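Local atomic coordinates of delta-1-pyrroline-5-carboxylate dehydrogenase, mitochondrial (PDB entry 4E3X), a protein that probably converts L-glutamate gamma-semialdehyde to glutamate with NAD+ in mitochondria, the second step of proline breakdown. Residues 318-323 with 499-504; 370-375 with 431-436; 441-446 with 450-455. All blocks are in the same frame, centred on the assembly; numbering follows the deposited sequence.

Interaction 1 (318-323 with 499-504)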
loop_
_atom_site.group_PDB
_atom_site.type_symbol
_atom_site.label_atom_id
_atom_site.label_comp_id
_atom_site.label_asym_id
_atom_site.label_seq_id
_atom_site.Cartn_x
_atom_site.Cartn_y
_atom_site.Cartn_z
ATOM N N LYS B 318 -8.868 7.056 -20.295
ATOM C CA LYS B 318 -9.271 7.288 -21.678
ATOM C C LYS B 318 -9.494 5.898 -22.235
ATOM O O LYS B 318 -8.602 5.297 -22.831
ATOM C CB LYS B 318 -8.194 8.030 -22.473
ATOM C CG LYS B 318 -8.658 8.421 -23.877
ATOM C CD LYS B 318 -9.616 9.613 -23.860
ATOM C CE LYS B 318 -10.166 9.901 -25.251
ATOM N NZ LYS B 318 -11.120 11.040 -25.240
ATOM N N ASN B 319 -10.688 5.375 -22.005
ATOM C CA ASN B 319 -10.916 3.945 -22.137
ATOM C C ASN B 319 -11.324 3.502 -23.526
ATOM O O ASN B 319 -11.980 4.248 -24.254
ATOM C CB ASN B 319 -11.948 3.514 -21.109
ATOM C CG ASN B 319 -11.659 4.109 -19.751
ATOM O OD1 ASN B 319 -10.635 3.802 -19.134
ATOM N ND2 ASN B 319 -12.531 5.000 -19.293
ATOM N N PHE B 320 -10.957 2.272 -23.875
ATOM C CA PHE B 320 -11.148 1.764 -25.233
ATOM C C PHE B 320 -12.135 0.608 -25.345
ATOM O O PHE B 320 -12.297 -0.177 -24.412
ATOM C CB PHE B 320 -9.803 1.315 -25.830
ATOM C CG PHE B 320 -9.151 0.175 -25.083
ATOM C CD1 PHE B 320 -9.449 -1.147 -25.395
ATOM C CD2 PHE B 320 -8.238 0.427 -24.068
ATOM C CE1 PHE B 320 -8.846 -2.201 -24.706
ATOM C CE2 PHE B 320 -7.634 -0.618 -23.380
ATOM C CZ PHE B 320 -7.941 -1.931 -23.697
ATOM N N HIS B 321 -12.788 0.530 -26.504
ATOM C CA HIS B 321 -13.392 -0.710 -26.982
ATOM C C HIS B 321 -12.643 -1.082 -28.259
ATOM O O HIS B 321 -12.660 -0.321 -29.230
ATOM C CB HIS B 321 -14.891 -0.549 -27.297
ATOM C CG HIS B 321 -15.788 -0.582 -26.092
ATOM N ND1 HIS B 321 -17.164 -0.602 -26.193
ATOM C CD2 HIS B 321 -15.514 -0.577 -24.762
ATOM C CE1 HIS B 321 -17.698 -0.622 -24.984
ATOM N NE2 HIS B 321 -16.717 -0.612 -24.095
ATOM N N PHE B 322 -11.981 -2.234 -28.251
ATOM C CA PHE B 322 -11.262 -2.722 -29.422
ATOM C C PHE B 322 -12.066 -3.847 -30.057
ATOM O O PHE B 322 -12.383 -4.834 -29.405
ATOM C CB PHE B 322 -9.855 -3.222 -29.063
ATOM C CG PHE B 322 -9.118 -3.796 -30.242
ATOM C CD1 PHE B 322 -8.367 -2.977 -31.072
ATOM C CD2 PHE B 322 -9.216 -5.147 -30.549
ATOM C CE1 PHE B 322 -7.702 -3.501 -32.180
ATOM C CE2 PHE B 322 -8.563 -5.673 -31.649
ATOM C CZ PHE B 322 -7.801 -4.848 -32.461
ATOM N N VAL B 323 -12.366 -3.698 -31.341
ATOM C CA VAL B 323 -13.178 -4.668 -32.053
ATOM C C VAL B 323 -12.312 -5.448 -33.035
ATOM O O VAL B 323 -11.566 -4.858 -33.818
ATOM C CB VAL B 323 -14.307 -3.961 -32.828
ATOM C CG1 VAL B 323 -15.128 -4.964 -33.612
ATOM C CG2 VAL B 323 -15.197 -3.179 -31.877
ATOM N N ASN B 499 -1.372 -4.230 -19.477
ATOM C CA ASN B 499 -1.242 -3.004 -18.688
ATOM C C ASN B 499 -1.989 -1.797 -19.242
ATOM O O ASN B 499 -1.844 -0.676 -18.742
ATOM C CB ASN B 499 0.223 -2.686 -18.397
ATOM C CG ASN B 499 0.717 -3.410 -17.171
ATOM O OD1 ASN B 499 1.563 -4.292 -17.257
ATOM N ND2 ASN B 499 0.156 -3.064 -16.021
ATOM N N ALA B 500 -2.808 -2.029 -20.266
ATOM C CA ALA B 500 -3.636 -0.966 -20.824
ATOM C C ALA B 500 -4.946 -0.768 -20.064
ATOM O O ALA B 500 -5.599 0.265 -20.223
ATOM C CB ALA B 500 -3.914 -1.229 -22.300
ATOM N N ALA B 501 -5.329 -1.752 -19.248
ATOM C CA ALA B 501 -6.585 -1.689 -18.502
ATOM C C ALA B 501 -6.496 -2.519 -17.229
ATOM O O ALA B 501 -6.149 -3.697 -17.279
ATOM C CB ALA B 501 -7.743 -2.182 -19.366
ATOM N N GLY B 502 -6.809 -1.902 -16.092
ATOM C CA GLY B 502 -6.901 -2.610 -14.825
ATOM C C GLY B 502 -8.224 -3.344 -14.683
ATOM O O GLY B 502 -8.338 -4.280 -13.893
ATOM N N ASN B 503 -9.230 -2.879 -15.421
ATOM C CA ASN B 503 -10.490 -3.595 -15.569
ATOM C C ASN B 503 -10.668 -3.875 -17.048
ATOM O O ASN B 503 -10.911 -2.964 -17.847
ATOM C CB ASN B 503 -11.660 -2.781 -15.022
ATOM C CG ASN B 503 -11.746 -2.858 -13.529
ATOM O OD1 ASN B 503 -10.991 -2.197 -12.827
ATOM N ND2 ASN B 503 -12.660 -3.676 -13.029
ATOM N N PHE B 504 -10.485 -5.141 -17.407
ATOM C CA PHE B 504 -10.428 -5.564 -18.798
ATOM C C PHE B 504 -11.604 -6.479 -19.082
ATOM O O PHE B 504 -11.921 -7.366 -18.291
ATOM C CB PHE B 504 -9.094 -6.280 -19.044
ATOM C CG PHE B 504 -8.854 -6.676 -20.472
ATOM C CD1 PHE B 504 -8.703 -5.721 -21.467
ATOM C CD2 PHE B 504 -8.732 -8.008 -20.811
ATOM C CE1 PHE B 504 -8.463 -6.097 -22.787
ATOM C CE2 PHE B 504 -8.490 -8.387 -22.126
ATOM C CZ PHE B 504 -8.360 -7.435 -23.112
#
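The ring of Phe320 meets segment 499-504 along its edge. The carbonyl oxygen of Ala500 lies near the ring plane, 3.9 Å from Phe320 CE2. Phe322 N also lies at the edge, in plane. Phe504 also comes in near that plane. Its CE1 is 4.3 Å from Phe320 CZ, and Phe320 CZ is likewise near the plane of the Phe504 ring, so the two rings meet edge to edge and do not stack. The methyl groups of Ala500 and Ala501 close on the same corner. Ala500 CB is 3.9 Å from Phe320 CE2, and Ala501 CB approaches obliquely. With Phe320 CG between the backbone N and the carbonyl carbon (chi1 63°), the ring comes nearer to 499-504 than CB points.

In the catalytic domain of this aldehyde dehydrogenase, strands 319-323 and 503-506 each run parallel to strand 476-483 in one sheet. The rings thus meet across an intervening strand. Helix 463-472 helps enclose the contact, with Val470 on Phe320 and Asp471 on Ala500. Asn503 and Phe504 also pair with a parallel strand of the second subunit, so the sheet continues across the dimer interface. On the neighbouring Asn319, ND2 donates to the carbonyl oxygen of the nucleophile Cys348.

Interaction 2 (370-375 with 431-436)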
loop_
_atom_site.group_PDB
_atom_site.type_symbol
_atom_site.label_atom_id
_atom_site.label_comp_id
_atom_site.label_asym_id
_atom_site.label_seq_id
_atom_site.Cartn_x
_atom_site.Cartn_y
_atom_site.Cartn_z
ATOM N N GLU B 370 -27.968 4.559 -36.853
ATOM C CA GLU B 370 -29.390 4.279 -36.710
ATOM C C GLU B 370 -29.798 4.338 -35.241
ATOM O O GLU B 370 -30.772 4.999 -34.886
ATOM C CB GLU B 370 -29.740 2.913 -37.305
ATOM N N GLU B 371 -29.039 3.660 -34.385
ATOM C CA GLU B 371 -29.362 3.643 -32.965
ATOM C C GLU B 371 -29.198 5.021 -32.322
ATOM O O GLU B 371 -29.952 5.378 -31.423
ATOM C CB GLU B 371 -28.530 2.594 -32.228
ATOM C CG GLU B 371 -28.780 1.169 -32.688
ATOM C CD GLU B 371 -30.246 0.779 -32.622
ATOM O OE1 GLU B 371 -30.901 1.074 -31.602
ATOM O OE2 GLU B 371 -30.747 0.179 -33.596
ATOM N N HIS B 372 -28.224 5.793 -32.797
ATOM C CA HIS B 372 -28.008 7.151 -32.304
ATOM C C HIS B 372 -29.273 8.004 -32.402
ATOM O O HIS B 372 -29.590 8.767 -31.491
ATOM C CB HIS B 372 -26.858 7.820 -33.062
ATOM C CG HIS B 372 -26.608 9.239 -32.652
ATOM N ND1 HIS B 372 -27.320 10.300 -33.166
ATOM C CD2 HIS B 372 -25.723 9.770 -31.774
ATOM C CE1 HIS B 372 -26.884 11.425 -32.627
ATOM N NE2 HIS B 372 -25.916 11.130 -31.778
ATOM N N SER B 373 -30.003 7.851 -33.502
ATOM C CA SER B 373 -31.189 8.661 -33.750
ATOM C C SER B 373 -32.314 8.332 -32.771
ATOM O O SER B 373 -33.296 9.064 -32.678
ATOM C CB SER B 373 -31.675 8.478 -35.194
ATOM O OG SER B 373 -32.194 7.176 -35.399
ATOM N N ARG B 374 -32.167 7.228 -32.044
ATOM C CA ARG B 374 -33.194 6.785 -31.105
ATOM C C ARG B 374 -32.866 7.134 -29.652
ATOM O O ARG B 374 -33.674 6.900 -28.755
ATOM C CB ARG B 374 -33.411 5.277 -31.230
ATOM N N ILE B 375 -31.678 7.686 -29.419
ATOM C CA ILE B 375 -31.262 8.046 -28.064
ATOM C C ILE B 375 -31.981 9.305 -27.602
ATOM O O ILE B 375 -31.881 10.355 -28.233
ATOM C CB ILE B 375 -29.747 8.275 -27.976
ATOM C CG1 ILE B 375 -29.002 6.974 -28.274
ATOM C CG2 ILE B 375 -29.368 8.826 -26.601
ATOM C CD1 ILE B 375 -27.497 7.139 -28.381
ATOM N N PRO B 431 -25.545 13.160 -27.659
ATOM C CA PRO B 431 -24.460 12.196 -27.840
ATOM C C PRO B 431 -23.762 12.467 -29.167
ATOM O O PRO B 431 -24.425 12.784 -30.159
ATOM C CB PRO B 431 -25.187 10.847 -27.868
ATOM C CG PRO B 431 -26.578 11.168 -28.284
ATOM C CD PRO B 431 -26.872 12.521 -27.702
ATOM N N CYS B 432 -22.439 12.368 -29.179
ATOM C CA CYS B 432 -21.675 12.709 -30.366
ATOM C C CYS B 432 -20.742 11.573 -30.751
ATOM O O CYS B 432 -20.008 11.055 -29.916
ATOM C CB CYS B 432 -20.875 13.994 -30.129
ATOM S SG CYS B 432 -20.001 14.618 -31.586
ATOM N N ILE B 433 -20.779 11.194 -32.025
ATOM C CA ILE B 433 -19.873 10.191 -32.569
ATOM C C ILE B 433 -18.995 10.864 -33.607
ATOM O O ILE B 433 -19.500 11.492 -34.539
ATOM C CB ILE B 433 -20.630 9.019 -33.214
ATOM C CG1 ILE B 433 -21.611 8.401 -32.213
ATOM C CG2 ILE B 433 -19.652 7.980 -33.736
ATOM C CD1 ILE B 433 -22.518 7.334 -32.809
ATOM N N ILE B 434 -17.686 10.725 -33.431
ATOM C CA ILE B 434 -16.693 11.383 -34.270
ATOM C C ILE B 434 -15.779 10.320 -34.848
ATOM O O ILE B 434 -15.424 9.370 -34.145
ATOM C CB ILE B 434 -15.850 12.361 -33.414
ATOM C CG1 ILE B 434 -16.726 13.509 -32.905
ATOM C CG2 ILE B 434 -14.616 12.865 -34.177
ATOM C CD1 ILE B 434 -16.132 14.255 -31.732
ATOM N N GLU B 435 -15.414 10.453 -36.123
ATOM C CA GLU B 435 -14.386 9.591 -36.686
ATOM C C GLU B 435 -13.061 10.332 -36.777
ATOM O O GLU B 435 -13.004 11.467 -37.264
ATOM C CB GLU B 435 -14.772 9.054 -38.072
ATOM C CG GLU B 435 -13.685 8.141 -38.635
ATOM C CD GLU B 435 -14.033 7.510 -39.965
ATOM O OE1 GLU B 435 -15.099 7.832 -40.541
ATOM O OE2 GLU B 435 -13.221 6.688 -40.440
ATOM N N SER B 436 -11.997 9.692 -36.304
ATOM C CA SER B 436 -10.655 10.229 -36.487
ATOM C C SER B 436 -9.869 9.417 -37.505
ATOM O O SER B 436 -9.864 8.186 -37.460
ATOM C CB SER B 436 -9.885 10.242 -35.170
ATOM O OG SER B 436 -8.598 10.802 -35.386
#
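His372 reaches from segment 370-375 to the backbone of Pro431. Its NE2 donates to Pro431 O at 2.8 Å, and the N-H...O angle of 173° makes the bond nearly straight. The acceptor lies in the plane of the imidazole. The donor, however, stands well above the carbonyl plane, 51° out of it, and is not on a lone pair. The same ring corner rests on the proline, with NE2 3.6 Å from Pro431 CG. Beside it, His372 CD2 is 4.2 Å from Ile433 CD1, an oblique approach. Ile375 completes the first shell. Its CG2 lies 4.0 Å from Pro431 CG, and the two side chains run alongside one another, pointing opposite ways.

The imidazole gets there because CG is anti to the backbone N (chi1 178°). With an alanine here, Pro431 O is likely to lose this donor, and a gap would probably open over the Pro431 ring and beside Ile433 CD1.

Further out, a type I turn from His372 to Ile375 brings both side chains to the proline. It has a backbone bond from Ile375 N to His372 O of 3.1 Å. Within the turn, Ser373 OG donates back to Glu370 O at 2.7 Å. Phe341 of helix 329-341 touches Ile375, Pro431 and Ile433. Trp557 of the second subunit packs on Ile375 and is hydrogen-bonded through NE1 to Glu371 OE1.

The contact lies away from the substrate and NAD+ sites. It is structural packing of the alpha/beta catalytic domain: the turn 372-375 is tied to strand 428-436, which belongs to the same sheet as strand 319-323.

Interaction 3 (441-446 with 450-455); sequences EPIMKE and GPVLTV
Met444 and Thr454 have the nearest CA atoms of the two segments, 6.8 Å apart, where residues 442-444, helical in phi and psi but without the regular bonds, lie against strand 452-458. Thr454 carries the contact with both branches. Its OG1 meets Ile443, lying 3.6 Å from Ile443 CG2 and about as near to CG1 and CD1. These are packing contacts. The methyl CG2 of Thr454, anti to the backbone N, points to the sulfur of Met444, and Met444 SD is 3.5 Å from it. Met444 brings SD there by bending at chi2 (-76°) and chi3 (-68°). Two residues earlier on the strand, Val452 CG1 is touched by Ile443 CD1 at 4.3 Å.

Segment 441-446 belongs to the connection between strands 428-436 and 452-458, which are parallel neighbours in the catalytic-domain sheet. The connection therefore has to cross back over the sheet, and here it packs on the strand it leads into. The three residues between the segments include Glu447, an NAD+-binding residue.

The turn is held from within. Glu441 OE1 accepts from Ile443 N at 2.9 Å, met nearly head-on along its C-O bond, and also pairs with His406 NE2. Pro442 O takes bonds from both Lys445 N and Glu446 N. Met444 also touches Arg353 and Tyr355 of strand 351-357, while Ile434 of strand 428-436 packs on both Ile443 and Val452.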
loop_
_atom_site.group_PDB
_atom_site.type_symbol
_atom_site.label_atom_id
_atom_site.label_comp_id
_atom_site.label_asym_id
_atom_site.label_seq_id
_atom_site.Cartn_x
_atom_site.Cartn_y
_atom_site.Cartn_z
ATOM N N GLU B 441 -4.637 11.542 -32.557
ATOM C CA GLU B 441 -5.237 12.871 -32.418
ATOM C C GLU B 441 -5.423 13.176 -30.933
ATOM O O GLU B 441 -5.674 12.264 -30.147
ATOM C CB GLU B 441 -6.601 12.914 -33.120
ATOM C CG GLU B 441 -6.857 14.150 -33.991
ATOM C CD GLU B 441 -7.427 15.346 -33.233
ATOM O OE1 GLU B 441 -7.913 15.186 -32.088
ATOM O OE2 GLU B 441 -7.392 16.460 -33.801
ATOM N N PRO B 442 -5.287 14.453 -30.538
ATOM C CA PRO B 442 -5.527 14.803 -29.132
ATOM C C PRO B 442 -6.855 14.289 -28.560
ATOM O O PRO B 442 -6.900 13.931 -27.384
ATOM C CB PRO B 442 -5.506 16.331 -29.149
ATOM C CG PRO B 442 -4.546 16.657 -30.243
ATOM C CD PRO B 442 -4.730 15.589 -31.297
ATOM N N ILE B 443 -7.905 14.227 -29.371
ATOM C CA ILE B 443 -9.193 13.752 -28.871
ATOM C C ILE B 443 -9.164 12.255 -28.525
ATOM O O ILE B 443 -10.031 11.762 -27.797
ATOM C CB ILE B 443 -10.352 14.071 -29.854
ATOM C CG1 ILE B 443 -11.691 14.110 -29.109
ATOM C CG2 ILE B 443 -10.379 13.070 -31.012
ATOM C CD1 ILE B 443 -12.845 14.564 -29.974
ATOM N N MET B 444 -8.156 11.547 -29.031
ATOM C CA MET B 444 -7.958 10.138 -28.697
ATOM C C MET B 444 -7.187 9.963 -27.388
ATOM O O MET B 444 -7.057 8.844 -26.885
ATOM C CB MET B 444 -7.210 9.417 -29.830
ATOM C CG MET B 444 -7.980 9.312 -31.145
ATOM S SD MET B 444 -9.269 8.049 -31.130
ATOM C CE MET B 444 -8.298 6.542 -31.056
ATOM N N LYS B 445 -6.676 11.069 -26.844
ATOM C CA LYS B 445 -5.770 11.018 -25.692
ATOM C C LYS B 445 -6.348 11.632 -24.419
ATOM O O LYS B 445 -6.082 11.157 -23.319
ATOM C CB LYS B 445 -4.459 11.736 -26.020
ATOM C CG LYS B 445 -3.586 11.047 -27.058
ATOM C CD LYS B 445 -2.402 11.934 -27.428
ATOM C CE LYS B 445 -1.478 11.266 -28.432
ATOM N NZ LYS B 445 -0.593 10.260 -27.785
ATOM N N GLU B 446 -7.126 12.698 -24.565
ATOM C CA GLU B 446 -7.546 13.484 -23.409
ATOM C C GLU B 446 -8.943 13.121 -22.911
ATOM O O GLU B 446 -9.875 12.956 -23.702
ATOM C CB GLU B 446 -7.439 14.980 -23.717
ATOM C CG GLU B 446 -6.039 15.385 -24.158
ATOM C CD GLU B 446 -5.919 16.860 -24.470
ATOM O OE1 GLU B 446 -6.432 17.681 -23.679
ATOM O OE2 GLU B 446 -5.309 17.195 -25.507
ATOM N N GLY B 450 -17.620 13.486 -21.126
ATOM C CA GLY B 450 -18.846 13.900 -21.781
ATOM C C GLY B 450 -19.240 12.845 -22.793
ATOM O O GLY B 450 -18.517 11.872 -22.978
ATOM N N PRO B 451 -20.391 13.031 -23.458
ATOM C CA PRO B 451 -20.919 11.993 -24.350
ATOM C C PRO B 451 -20.298 12.095 -25.737
ATOM O O PRO B 451 -20.971 12.400 -26.715
ATOM C CB PRO B 451 -22.417 12.306 -24.386
ATOM C CG PRO B 451 -22.488 13.780 -24.186
ATOM C CD PRO B 451 -21.345 14.133 -23.260
ATOM N N VAL B 452 -18.996 11.845 -25.798
ATOM C CA VAL B 452 -18.211 12.079 -27.003
ATOM C C VAL B 452 -17.353 10.862 -27.317
ATOM O O VAL B 452 -16.352 10.591 -26.645
ATOM C CB VAL B 452 -17.325 13.333 -26.854
ATOM C CG1 VAL B 452 -16.565 13.607 -28.150
ATOM C CG2 VAL B 452 -18.179 14.542 -26.487
ATOM N N LEU B 453 -17.765 10.123 -28.340
ATOM C CA LEU B 453 -17.097 8.898 -28.739
ATOM C C LEU B 453 -16.305 9.136 -30.011
ATOM O O LEU B 453 -16.842 9.656 -30.995
ATOM C CB LEU B 453 -18.135 7.806 -28.987
ATOM C CG LEU B 453 -17.615 6.471 -29.526
ATOM C CD1 LEU B 453 -16.690 5.800 -28.517
ATOM C CD2 LEU B 453 -18.779 5.571 -29.885
ATOM N N THR B 454 -15.027 8.772 -29.991
ATOM C CA THR B 454 -14.192 8.866 -31.188
ATOM C C THR B 454 -13.867 7.478 -31.722
ATOM O O THR B 454 -13.489 6.588 -30.958
ATOM C CB THR B 454 -12.885 9.633 -30.927
ATOM O OG1 THR B 454 -13.190 10.923 -30.382
ATOM C CG2 THR B 454 -12.107 9.809 -32.224
ATOM N N VAL B 455 -14.022 7.309 -33.036
ATOM C CA VAL B 455 -13.818 6.028 -33.692
ATOM C C VAL B 455 -12.604 6.086 -34.609
ATOM O O VAL B 455 -12.446 7.036 -35.376
ATOM C CB VAL B 455 -15.043 5.656 -34.561
ATOM C CG1 VAL B 455 -14.894 4.255 -35.147
ATOM C CG2 VAL B 455 -16.335 5.786 -33.756
#

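From the N terminus, strand 319-323 comes first and opens the long loop that interaction 1 closes at 499-504. Interactions 2 and 3 are both nested inside this loop. Interaction 2 closes first, joining 370-375 to 431-436. Interaction 3 follows in series and closes a short loop from 441-446 to 450-455. None of the loops cross. Strands 428-436 and 452-458 are neighbours, so interactions 2 and 3 meet directly: Ile434 O is 2.7 Å from Val455 N. Interaction 3 also touches interaction 1, because Lys318 NZ bonds to Glu446 O. All three reach one sheet, and interactions 1 and 2 also touch the second subunit.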